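Receptor-like protein kinase ANXUR1 (Arabidopsis thaliana, PDB 6FIG) is a plant receptor kinase involved in reproduction, whose malectin-like ectodomain probably senses extracellular signals and whose cytoplasmic kinase probably phosphorylates serine or threonine. Local coordinates at residues Asp101-Asn107 and Lys376-Asn382; Thr167-Val171 and Lys330-Ile334; Asp275-Ile281 and Lys371-Asn377; Asn295-Asn300 and Pro351-Gln356. All coordinates share one frame; numbering follows the deposited sequence.

In the fold
All four contacts lie in the malectin-like ectodomain, but they join different parts of it. Interaction 2 is the most buried, a short parallel strand pairing held by backbone bonds and small apolar side chains. Interactions 1, 3 and 4 are partly buried, with water bridges where they face solvent. Interaction 3 uses strand 278-287, the neighbour of strand 327-336 in the same sheet; Tyr280 N bonds to Ile334 O. It adds a charged lysine set among aromatic rings. Interactions 1 and 3 share Lys376 and Asn377. Interaction 1 then carries the C-terminal segment along strand 102-108 to a glycan. Interaction 4, about 42 Å from interaction 1 between centres, is a loop contact.

Interaction 1 of 4, residues Asp101-Asn107 and Lys376-Asn382; sequences DVTLLSN and KNLAGPN. With NAG (2-acetamido-2-deoxy-beta-D-glucopyranose), chain C.
Two backbone hydrogen bonds set Lys376-Asn382 beside Asp101-Asn107: Thr103 N donates to Lys376 O at 2.9 Å, and Leu378 N donates to Thr103 O at 2.8 Å. Together they make a single bridge between Thr103 and Asn377.

Polar side chains add to this bridge. Asn377, with CG anti to the backbone N (chi1 174°), turns its amide onto the backbone two residues further on, in an Asx turn. Its OD1 accepts from Ala379 N with the donor above the carbonyl plane, while its ND2 returns a bond to Ala379 O on an in-plane lone pair. The methyl CG2 of Thr103 also touches OD1, 3.6 Å away. Asp101 and Lys376 bring opposite charges near each other, but OD1 and NZ remain 4.4 Å apart, beyond a salt bridge.

Strand 102-108 is an outermost strand of a five-stranded antiparallel sheet in the malectin-like domain, and the segment after strand 363-372 runs roughly parallel beside it. Leu104 and Leu105 form a classic beta bulge against Val97.

Apolar contacts are few: Leu378 CD1 meets Val102 CG1 at 4.2 Å and also nears Leu104 CD2, while Ala379 CB rests against Ser106 CB.

Waters bridge Ser106 to Gly380 O, one through its N and another through its O. At the glycan end, Asn107 carries an N-acetylglucosamine on ND2. Asn382 ND2 donates to Asn107 O at 2.9 Å and makes weak bonds to O5 and O6 of the sugar, which Tyr146 also contacts through its hydroxyl.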
# COMPACT_ATOMS: atom_id res chain seq x y z
N ASP A 101 4.04 11.24 25.21
CA ASP A 101 3.85 12.40 26.08
C ASP A 101 2.82 13.42 25.52
O ASP A 101 2.73 14.52 26.06
CB ASP A 101 5.21 13.08 26.36
CG ASP A 101 5.88 13.66 25.11
OD1 ASP A 101 6.89 14.40 25.30
OD2 ASP A 101 5.46 13.42 23.95
N VAL A 102 2.04 13.06 24.49
CA VAL A 102 1.09 13.99 23.84
C VAL A 102 -0.33 13.61 24.28
O VAL A 102 -0.75 12.47 24.08
CB VAL A 102 1.20 13.93 22.29
CG1 VAL A 102 0.30 14.97 21.64
CG2 VAL A 102 2.65 14.16 21.83
N THR A 103 -1.06 14.55 24.88
CA THR A 103 -2.46 14.33 25.19
C THR A 103 -3.31 14.62 23.96
O THR A 103 -3.28 15.75 23.43
CB THR A 103 -2.95 15.18 26.37
OG1 THR A 103 -2.22 14.83 27.56
CG2 THR A 103 -4.44 14.95 26.62
N LEU A 104 -4.04 13.62 23.50
CA LEU A 104 -4.89 13.71 22.32
C LEU A 104 -6.31 14.06 22.68
O LEU A 104 -6.93 14.94 22.05
CB LEU A 104 -4.89 12.38 21.55
CG LEU A 104 -3.49 11.83 21.23
CD1 LEU A 104 -3.60 10.49 20.55
CD2 LEU A 104 -2.66 12.79 20.41
N LEU A 105 -6.84 13.34 23.66
CA LEU A 105 -8.21 13.49 24.09
C LEU A 105 -8.25 13.55 25.60
O LEU A 105 -7.45 12.89 26.26
CB LEU A 105 -9.02 12.30 23.60
CG LEU A 105 -9.14 12.13 22.10
CD1 LEU A 105 -9.70 10.75 21.77
CD2 LEU A 105 -10.00 13.23 21.52
N SER A 106 -9.16 14.34 26.16
CA SER A 106 -9.25 14.54 27.61
C SER A 106 -10.70 14.83 27.94
O SER A 106 -11.31 15.68 27.28
CB SER A 106 -8.35 15.69 28.07
OG SER A 106 -8.44 15.91 29.48
N ASN A 107 -11.25 14.11 28.91
CA ASN A 107 -12.69 14.20 29.22
C ASN A 107 -13.58 14.01 27.98
O ASN A 107 -14.64 14.63 27.84
CB ASN A 107 -12.99 15.56 29.86
CG ASN A 107 -14.36 15.60 30.49
OD1 ASN A 107 -14.74 14.72 31.26
ND2 ASN A 107 -15.12 16.63 30.15
N LYS A 376 2.02 20.30 24.78
CA LYS A 376 1.88 18.87 24.44
C LYS A 376 0.45 18.37 24.51
O LYS A 376 0.20 17.19 24.83
CB LYS A 376 2.76 18.02 25.38
CG LYS A 376 4.24 18.32 25.29
CD LYS A 376 4.77 17.92 23.92
CE LYS A 376 6.28 17.71 23.94
NZ LYS A 376 6.77 17.82 22.53
N ASN A 377 -0.49 19.24 24.19
CA ASN A 377 -1.89 18.91 24.25
C ASN A 377 -2.58 19.28 22.95
O ASN A 377 -2.31 20.35 22.37
CB ASN A 377 -2.59 19.66 25.39
CG ASN A 377 -4.09 19.46 25.37
OD1 ASN A 377 -4.58 18.34 25.52
ND2 ASN A 377 -4.83 20.53 25.10
N LEU A 378 -3.46 18.40 22.50
CA LEU A 378 -4.37 18.63 21.38
C LEU A 378 -5.84 18.47 21.77
O LEU A 378 -6.73 18.63 20.95
CB LEU A 378 -4.02 17.65 20.25
CG LEU A 378 -2.71 17.94 19.51
CD1 LEU A 378 -2.21 16.74 18.71
CD2 LEU A 378 -2.91 19.13 18.56
N ALA A 379 -6.13 18.12 23.02
CA ALA A 379 -7.50 17.87 23.43
C ALA A 379 -8.27 19.17 23.56
O ALA A 379 -7.79 20.14 24.14
CB ALA A 379 -7.54 17.13 24.77
N GLY A 380 -9.51 19.13 23.06
CA GLY A 380 -10.46 20.22 23.19
C GLY A 380 -11.67 19.78 23.97
O GLY A 380 -11.78 18.62 24.39
N PRO A 381 -12.60 20.71 24.23
CA PRO A 381 -13.80 20.31 24.96
C PRO A 381 -14.77 19.55 24.06
O PRO A 381 -14.61 19.53 22.82
CB PRO A 381 -14.39 21.64 25.39
CG PRO A 381 -13.94 22.62 24.38
CD PRO A 381 -12.61 22.14 23.88
N ASN A 382 -15.76 18.91 24.68
CA ASN A 382 -16.81 18.28 23.90
C ASN A 382 -17.69 19.41 23.38
O ASN A 382 -17.86 20.41 24.06
CB ASN A 382 -17.63 17.30 24.73
CG ASN A 382 -16.78 16.18 25.32
OD1 ASN A 382 -16.12 15.43 24.59
ND2 ASN A 382 -16.81 16.06 26.64
C1 NAG C . -16.46 16.85 30.65
C2 NAG C . -16.49 18.06 31.56
C3 NAG C . -17.92 18.44 31.93
C4 NAG C . -18.81 18.53 30.69
C5 NAG C . -18.72 17.24 29.89
C6 NAG C . -19.54 17.26 28.60
C7 NAG C . -14.49 18.16 32.99
C8 NAG C . -13.89 17.69 34.28
N2 NAG C . -15.73 17.74 32.76
O3 NAG C . -17.93 19.68 32.64
O4 NAG C . -20.16 18.74 31.14
O5 NAG C . -17.35 17.01 29.54
O6 NAG C . -19.03 18.26 27.72
O7 NAG C . -13.87 18.89 32.24
O HOH W 1 0.49 15.61 27.56
O HOH W 2 -10.84 15.73 24.04
O HOH W 3 -13.43 16.96 25.99

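Interaction 2 of 4, residues Thr167-Val171 and Lys330-Ile334; sequences TAALV and KDYAI
The carbonyl oxygen of Ala169 receives the shortest direct hydrogen bond between the segments, from Ala333 N at 2.8 Å. The same oxygen is approached by Tyr332 CA at 3.2 Å in a CA-H...O contact. This is a parallel pairing of strand 167-170 with strand 327-336, in which Ala169 bridges Tyr332 and Leu170 bridges Ala333 in the beta-rich malectin-like fold. The backbone ladder continues on both sides of the central bond: Ala169 N donates to Asp331 O, and Val171 N to Ala333 O at 2.9 Å in an almost straight bond (177°). The short strand segments nevertheless cross at -57°, consistent with a pairing of only a few residues.

The packing between the strands is made largely by small apolar groups. Ala168 CB packs on Ala333 CB at 3.9 Å, and Leu170 CD2 meets the same methyl from a well-separated direction, where Met178 also packs. On the face of Ala169 and Tyr332, the methyl of Ala169 approaches ring atom CD1. The far end of that ring is anchored outside the pair, where the hydroxyl bonds to Gln309.

Asp331 turns its carboxylate out of the ladder: OD1 forms a salt bridge with Arg283, while a water hydrogen-bonded to OD2 and to Thr167 O bridges the two, tying the start of one strand to its neighbour. At the other end Val171 spreads its branches. With CG1 anti to the backbone N (chi1 170°), CG2 falls anti to the carbonyl carbon, and there it lies against the Ala333 carbonyl oxygen and reaches Tyr332 CB at 3.8 Å.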
# COMPACT_ATOMS: atom_id res chain seq x y z
N THR A 167 6.98 25.30 7.58
CA THR A 167 6.52 26.55 8.15
C THR A 167 5.20 26.98 7.55
O THR A 167 4.84 26.60 6.43
CB THR A 167 7.57 27.66 8.01
OG1 THR A 167 7.78 27.95 6.62
CG2 THR A 167 8.87 27.26 8.62
N ALA A 168 4.48 27.81 8.29
CA ALA A 168 3.22 28.40 7.85
C ALA A 168 3.28 29.90 8.10
O ALA A 168 3.82 30.33 9.13
CB ALA A 168 2.06 27.79 8.62
N ALA A 169 2.76 30.66 7.15
CA ALA A 169 2.77 32.12 7.23
C ALA A 169 1.69 32.57 8.21
O ALA A 169 0.53 32.23 8.03
CB ALA A 169 2.50 32.71 5.84
N LEU A 170 2.06 33.35 9.22
CA LEU A 170 1.08 33.85 10.18
C LEU A 170 0.23 34.91 9.50
O LEU A 170 0.75 35.90 8.99
CB LEU A 170 1.73 34.39 11.45
CG LEU A 170 1.98 33.31 12.51
CD1 LEU A 170 3.08 33.73 13.48
CD2 LEU A 170 0.69 32.96 13.27
N VAL A 171 -1.07 34.67 9.52
CA VAL A 171 -2.07 35.52 8.88
C VAL A 171 -2.05 36.91 9.49
O VAL A 171 -1.86 37.07 10.70
CB VAL A 171 -3.47 34.89 9.02
CG1 VAL A 171 -4.56 35.86 8.59
CG2 VAL A 171 -3.56 33.61 8.21
N LYS A 330 -0.15 26.25 -0.16
CA LYS A 330 0.38 27.28 0.70
C LYS A 330 -0.21 27.11 2.09
O LYS A 330 -1.40 26.92 2.23
CB LYS A 330 0.06 28.67 0.20
CG LYS A 330 0.97 29.71 0.87
CD LYS A 330 1.39 30.80 -0.10
CE LYS A 330 2.48 31.67 0.49
NZ LYS A 330 2.00 32.54 1.60
N ASP A 331 0.66 27.19 3.09
CA ASP A 331 0.24 27.07 4.49
C ASP A 331 0.15 28.44 5.18
O ASP A 331 1.07 29.25 5.12
CB ASP A 331 1.24 26.20 5.27
CG ASP A 331 1.16 24.75 4.93
OD1 ASP A 331 0.18 24.28 4.34
OD2 ASP A 331 2.11 24.04 5.34
N TYR A 332 -0.97 28.65 5.87
CA TYR A 332 -1.19 29.86 6.67
C TYR A 332 -1.54 29.45 8.09
O TYR A 332 -2.22 28.44 8.28
CB TYR A 332 -2.37 30.64 6.10
CG TYR A 332 -2.19 31.05 4.65
CD1 TYR A 332 -1.50 32.21 4.32
CD2 TYR A 332 -2.70 30.26 3.63
CE1 TYR A 332 -1.34 32.58 2.99
CE2 TYR A 332 -2.54 30.64 2.30
CZ TYR A 332 -1.87 31.79 2.00
OH TYR A 332 -1.73 32.11 0.67
N ALA A 333 -1.09 30.22 9.06
CA ALA A 333 -1.35 29.93 10.48
C ALA A 333 -2.16 31.04 11.13
O ALA A 333 -1.95 32.23 10.85
CB ALA A 333 -0.05 29.71 11.23
N ILE A 334 -3.08 30.65 12.01
CA ILE A 334 -3.92 31.59 12.75
C ILE A 334 -4.16 31.06 14.16
O ILE A 334 -4.59 29.90 14.30
CB ILE A 334 -5.29 31.83 12.02
CG1 ILE A 334 -6.15 32.87 12.75
CG2 ILE A 334 -6.09 30.57 11.75
CD1 ILE A 334 -6.24 34.18 12.05
O HOH W 4 4.71 24.03 5.13

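Interaction 3 of 4, residues Asp275-Ile281 and Lys371-Asn377; sequences DKNFTYI and KMDTMKN. With NAG (2-acetamido-2-deoxy-beta-D-glucopyranose), chain E.
Lys371 and Phe278 form the tightly packed half of this contact. The lysine chain leaves with CG anti to the backbone N (chi1 -177°) and lies across one face of the phenyl ring, its CD in a CH-pi contact 3.6 Å from the ring centroid. A bend further along the chain brings NZ off-centre over the same ring, in a cation-pi contact at 4.6 Å, and on to Asp275. There NZ forms a salt bridge with the anti lone pair of OD2 at 2.8 Å. Tyr280 runs beside the lysine and points the same way, CE1 lying 3.6 Å from Lys371 CB, and its hydroxyl donates to Asp275 O. At the edge of the Phe278 ring stands Asn377 O.

Tyr280 and Lys371 are a non-hydrogen-bonded pair in antiparallel strands 278-287 and 363-372 of the malectin-like domain; alongside, Met372 N donates to Thr279 O. Met372 SD touches both Thr279 CG2 and Ile281 CD1, 3.9 Å from each.

The Thr374 side is looser and wetter. One water joins Asn277 O to Thr374 OG1, and a second links Thr279 N, Met372 O and that hydroxyl; nearby, Asn277 carries a glycan on ND2. In the packed half, by contrast, the ammonium is also bonded to Gln186 OE1 and Leu378 O; its charge is probably balanced by Asp275, and with three oxygens as acceptors the charged form would be favoured.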
# COMPACT_ATOMS: atom_id res chain seq x y z
N ASP A 275 -11.69 24.24 17.92
CA ASP A 275 -11.50 24.46 19.36
C ASP A 275 -10.70 25.73 19.61
O ASP A 275 -9.68 25.95 18.99
CB ASP A 275 -10.75 23.27 19.97
CG ASP A 275 -11.48 21.94 19.79
OD1 ASP A 275 -12.74 21.93 19.83
OD2 ASP A 275 -10.78 20.89 19.67
N LYS A 276 -11.15 26.55 20.54
CA LYS A 276 -10.44 27.79 20.88
C LYS A 276 -9.09 27.48 21.57
O LYS A 276 -8.89 26.38 22.11
CB LYS A 276 -11.31 28.65 21.79
CG LYS A 276 -12.55 29.22 21.10
CD LYS A 276 -13.43 30.09 22.02
CE LYS A 276 -14.25 29.28 23.00
NZ LYS A 276 -15.34 30.07 23.63
N ASN A 277 -8.17 28.43 21.50
CA ASN A 277 -6.89 28.42 22.23
C ASN A 277 -5.84 27.52 21.60
O ASN A 277 -4.97 26.98 22.29
CB ASN A 277 -7.03 28.01 23.71
CG ASN A 277 -7.85 28.96 24.53
OD1 ASN A 277 -8.63 29.77 24.02
ND2 ASN A 277 -7.67 28.87 25.84
N PHE A 278 -5.94 27.34 20.29
CA PHE A 278 -4.90 26.67 19.51
C PHE A 278 -4.59 27.52 18.28
O PHE A 278 -5.45 28.28 17.78
CB PHE A 278 -5.35 25.30 19.02
CG PHE A 278 -5.63 24.31 20.11
CD1 PHE A 278 -4.58 23.58 20.67
CD2 PHE A 278 -6.92 24.09 20.57
CE1 PHE A 278 -4.83 22.64 21.67
CE2 PHE A 278 -7.17 23.17 21.58
CZ PHE A 278 -6.12 22.43 22.11
N THR A 279 -3.36 27.37 17.80
CA THR A 279 -2.99 27.81 16.47
C THR A 279 -3.33 26.72 15.47
O THR A 279 -3.03 25.53 15.69
CB THR A 279 -1.49 28.14 16.41
OG1 THR A 279 -1.18 29.19 17.33
CG2 THR A 279 -1.07 28.56 15.01
N TYR A 280 -3.97 27.11 14.39
CA TYR A 280 -4.33 26.23 13.28
C TYR A 280 -3.54 26.58 12.02
O TYR A 280 -3.21 27.75 11.78
CB TYR A 280 -5.82 26.32 12.96
CG TYR A 280 -6.66 25.79 14.09
CD1 TYR A 280 -7.09 24.47 14.07
CD2 TYR A 280 -6.98 26.58 15.17
CE1 TYR A 280 -7.84 23.95 15.12
CE2 TYR A 280 -7.72 26.07 16.24
CZ TYR A 280 -8.13 24.74 16.21
OH TYR A 280 -8.86 24.19 17.25
N ILE A 281 -3.24 25.56 11.23
CA ILE A 281 -2.63 25.73 9.93
C ILE A 281 -3.71 25.41 8.91
O ILE A 281 -4.33 24.35 8.96
CB ILE A 281 -1.41 24.81 9.73
CG1 ILE A 281 -0.30 25.27 10.66
CG2 ILE A 281 -0.92 24.85 8.27
CD1 ILE A 281 0.85 24.29 10.73
N LYS A 371 -4.79 21.41 13.63
CA LYS A 371 -4.53 22.01 14.95
C LYS A 371 -3.11 21.73 15.37
O LYS A 371 -2.71 20.58 15.35
CB LYS A 371 -5.47 21.39 15.97
CG LYS A 371 -5.38 21.95 17.37
CD LYS A 371 -6.09 21.04 18.36
CE LYS A 371 -7.60 21.10 18.21
NZ LYS A 371 -8.22 20.05 19.04
N MET A 372 -2.37 22.74 15.80
CA MET A 372 -1.04 22.54 16.36
C MET A 372 -1.15 22.31 17.85
O MET A 372 -1.99 22.91 18.53
CB MET A 372 -0.18 23.78 16.12
CG MET A 372 -0.01 24.13 14.67
SD MET A 372 1.17 25.46 14.43
CE MET A 372 2.70 24.65 14.87
N ASP A 373 -0.27 21.46 18.39
CA ASP A 373 -0.25 21.24 19.83
C ASP A 373 0.25 22.47 20.61
O ASP A 373 1.10 23.22 20.13
CB ASP A 373 0.47 19.94 20.25
CG ASP A 373 1.98 19.90 19.92
OD1 ASP A 373 2.45 20.42 18.87
OD2 ASP A 373 2.71 19.24 20.71
N THR A 374 -0.32 22.65 21.79
CA THR A 374 0.11 23.65 22.78
C THR A 374 0.29 22.90 24.10
O THR A 374 -0.62 22.21 24.53
CB THR A 374 -0.96 24.74 22.98
OG1 THR A 374 -0.97 25.59 21.83
CG2 THR A 374 -0.65 25.61 24.21
N MET A 375 1.45 23.06 24.73
CA MET A 375 1.76 22.40 26.01
C MET A 375 1.58 20.86 25.91
O MET A 375 1.03 20.23 26.81
CB MET A 375 0.93 23.01 27.16
CG MET A 375 1.23 24.48 27.50
SD MET A 375 2.90 24.84 28.09
CE MET A 375 3.10 23.71 29.45
N LYS A 376 2.02 20.30 24.78
CA LYS A 376 1.88 18.87 24.44
C LYS A 376 0.45 18.37 24.51
O LYS A 376 0.20 17.19 24.83
CB LYS A 376 2.76 18.02 25.38
CG LYS A 376 4.24 18.32 25.29
CD LYS A 376 4.77 17.92 23.92
CE LYS A 376 6.28 17.71 23.94
NZ LYS A 376 6.77 17.82 22.53
N ASN A 377 -0.49 19.24 24.19
CA ASN A 377 -1.89 18.91 24.25
C ASN A 377 -2.58 19.28 22.95
O ASN A 377 -2.31 20.35 22.37
CB ASN A 377 -2.59 19.66 25.39
CG ASN A 377 -4.09 19.46 25.37
OD1 ASN A 377 -4.58 18.34 25.52
ND2 ASN A 377 -4.83 20.53 25.10
C1 NAG E . -8.35 29.67 26.82
C2 NAG E . -8.54 28.82 28.09
C3 NAG E . -9.24 29.63 29.16
C4 NAG E . -8.46 30.93 29.39
C5 NAG E . -8.19 31.67 28.07
C6 NAG E . -7.28 32.86 28.30
C7 NAG E . -8.89 26.42 27.68
C8 NAG E . -9.94 25.39 27.35
N2 NAG E . -9.36 27.67 27.78
O3 NAG E . -9.33 28.91 30.39
O4 NAG E . -9.08 31.79 30.35
O5 NAG E . -7.55 30.80 27.15
O6 NAG E . -7.14 33.65 27.10
O7 NAG E . -7.70 26.10 27.85
O HOH W 5 -2.33 27.71 21.97
O HOH W 6 -1.65 25.51 19.25

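Interaction 4 of 4, residues Asn295-Asn300 and Pro351-Gln356; sequences NQKVFN and PSTFGQ
Pro351 opens the second segment against Phe299, the two CA atoms only 4.1 Å apart in an antiparallel, non-hydrogen-bonded pair whose side chains diverge. The proline ring turns away toward Asn263 and Leu264 of helix 260-264.

Ser352 carries the backbone link: its N donates to Val298 O at 2.9 Å in a nearly straight bond (170°). Its CB touches Val298 CG1 and also lies 3.7 Å from Asn300 OD1. Because OG is anti to the backbone N (chi1 174°), it sits where Phe354 N can donate to it, closing an ST turn; OG also donates to a water that in turn donates to Asn300 OD1. The carbonyl oxygen of Ser352, by contrast, is buried without a polar partner in the model.

At Thr353, the backbone N donates to another water, which also accepts from Asn300 ND2, so both ends of that amide are tied to this segment through solvent. Phe354 adds its carbonyl, joined to Asn295 OD1 by a third water.

Gly355 then accepts directly: Asn295 ND2 donates to its O at 2.9 Å, the oxygen lying close to the amide plane of Asn295. The asparagine thus grips the loop with one direct bond and one water bridge. Thr353 to Gln356 form a type II beta turn, with Gly355 at positive phi, and the whole is a strand-end loop beyond antiparallel neighbours 299-303 and 344-351 of a four-stranded sheet in the malectin-like domain.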
# COMPACT_ATOMS: atom_id res chain seq x y z
N ASN A 295 -1.45 36.70 -14.25
CA ASN A 295 -2.33 37.87 -14.28
C ASN A 295 -3.62 37.65 -15.06
O ASN A 295 -4.24 38.60 -15.53
CB ASN A 295 -1.62 39.14 -14.75
CG ASN A 295 -2.25 40.40 -14.19
OD1 ASN A 295 -2.76 40.39 -13.08
ND2 ASN A 295 -2.21 41.50 -14.95
N GLN A 296 -4.03 36.40 -15.18
CA GLN A 296 -5.34 36.08 -15.68
C GLN A 296 -6.36 36.00 -14.58
O GLN A 296 -7.45 36.51 -14.74
CB GLN A 296 -5.31 34.80 -16.51
CG GLN A 296 -4.63 35.00 -17.86
CD GLN A 296 -4.80 33.80 -18.75
OE1 GLN A 296 -4.30 32.74 -18.42
NE2 GLN A 296 -5.51 33.96 -19.88
N LYS A 297 -6.01 35.33 -13.48
CA LYS A 297 -6.88 35.21 -12.30
C LYS A 297 -6.06 35.54 -11.07
O LYS A 297 -5.03 34.90 -10.83
CB LYS A 297 -7.48 33.83 -12.20
CG LYS A 297 -8.30 33.57 -10.94
CD LYS A 297 -8.98 32.21 -10.99
CE LYS A 297 -7.99 31.06 -10.95
NZ LYS A 297 -8.61 29.81 -11.44
N VAL A 298 -6.51 36.55 -10.34
CA VAL A 298 -5.76 37.13 -9.24
C VAL A 298 -6.76 37.45 -8.15
O VAL A 298 -7.77 38.10 -8.42
CB VAL A 298 -5.01 38.39 -9.72
CG1 VAL A 298 -4.20 39.01 -8.62
CG2 VAL A 298 -4.11 38.06 -10.91
N PHE A 299 -6.51 36.98 -6.93
CA PHE A 299 -7.53 37.03 -5.90
C PHE A 299 -7.00 37.22 -4.51
O PHE A 299 -5.87 36.82 -4.19
CB PHE A 299 -8.45 35.80 -5.97
CG PHE A 299 -7.75 34.47 -5.95
CD1 PHE A 299 -7.21 33.93 -7.09
CD2 PHE A 299 -7.75 33.71 -4.77
CE1 PHE A 299 -6.60 32.69 -7.07
CE2 PHE A 299 -7.14 32.47 -4.76
CZ PHE A 299 -6.57 31.96 -5.91
N ASN A 300 -7.85 37.81 -3.67
CA ASN A 300 -7.54 38.06 -2.27
C ASN A 300 -8.03 36.89 -1.45
O ASN A 300 -9.04 36.28 -1.78
CB ASN A 300 -8.20 39.34 -1.79
CG ASN A 300 -7.69 40.57 -2.51
OD1 ASN A 300 -6.50 40.70 -2.81
ND2 ASN A 300 -8.60 41.48 -2.82
N PRO A 351 -12.12 38.36 -5.94
CA PRO A 351 -11.09 38.78 -6.90
C PRO A 351 -10.35 40.03 -6.43
O PRO A 351 -10.91 40.87 -5.73
CB PRO A 351 -11.90 39.14 -8.16
CG PRO A 351 -13.23 38.48 -7.96
CD PRO A 351 -13.47 38.55 -6.50
N SER A 352 -9.09 40.13 -6.85
CA SER A 352 -8.30 41.33 -6.65
C SER A 352 -8.45 42.19 -7.89
O SER A 352 -8.53 41.68 -9.02
CB SER A 352 -6.83 40.98 -6.44
OG SER A 352 -6.02 42.16 -6.38
N THR A 353 -8.45 43.50 -7.69
CA THR A 353 -8.35 44.42 -8.82
C THR A 353 -6.90 44.85 -9.09
O THR A 353 -6.65 45.58 -10.07
CB THR A 353 -9.22 45.66 -8.61
OG1 THR A 353 -8.89 46.27 -7.36
CG2 THR A 353 -10.70 45.27 -8.62
N PHE A 354 -5.98 44.45 -8.22
CA PHE A 354 -4.60 44.88 -8.34
C PHE A 354 -3.97 44.37 -9.63
O PHE A 354 -4.05 43.19 -9.93
CB PHE A 354 -3.77 44.41 -7.15
CG PHE A 354 -2.33 44.84 -7.21
CD1 PHE A 354 -1.34 43.92 -7.57
CD2 PHE A 354 -1.98 46.16 -6.97
CE1 PHE A 354 -0.01 44.33 -7.65
CE2 PHE A 354 -0.65 46.57 -7.05
CZ PHE A 354 0.33 45.64 -7.38
N GLY A 355 -3.39 45.29 -10.41
CA GLY A 355 -2.65 44.90 -11.62
C GLY A 355 -3.49 44.58 -12.85
O GLY A 355 -2.96 44.09 -13.84
N GLN A 356 -4.79 44.90 -12.80
CA GLN A 356 -5.65 44.82 -13.96
C GLN A 356 -5.65 43.40 -14.56
O GLN A 356 -5.27 43.20 -15.72
CB GLN A 356 -5.25 45.89 -15.01
CG GLN A 356 -5.25 47.35 -14.52
CD GLN A 356 -4.19 47.70 -13.47
OE1 GLN A 356 -2.97 47.57 -13.69
NE2 GLN A 356 -4.66 48.15 -12.31
O HOH W 7 -2.08 41.51 -10.79
O HOH W 8 -5.32 42.84 -3.97
O HOH W 9 -8.10 44.02 -4.54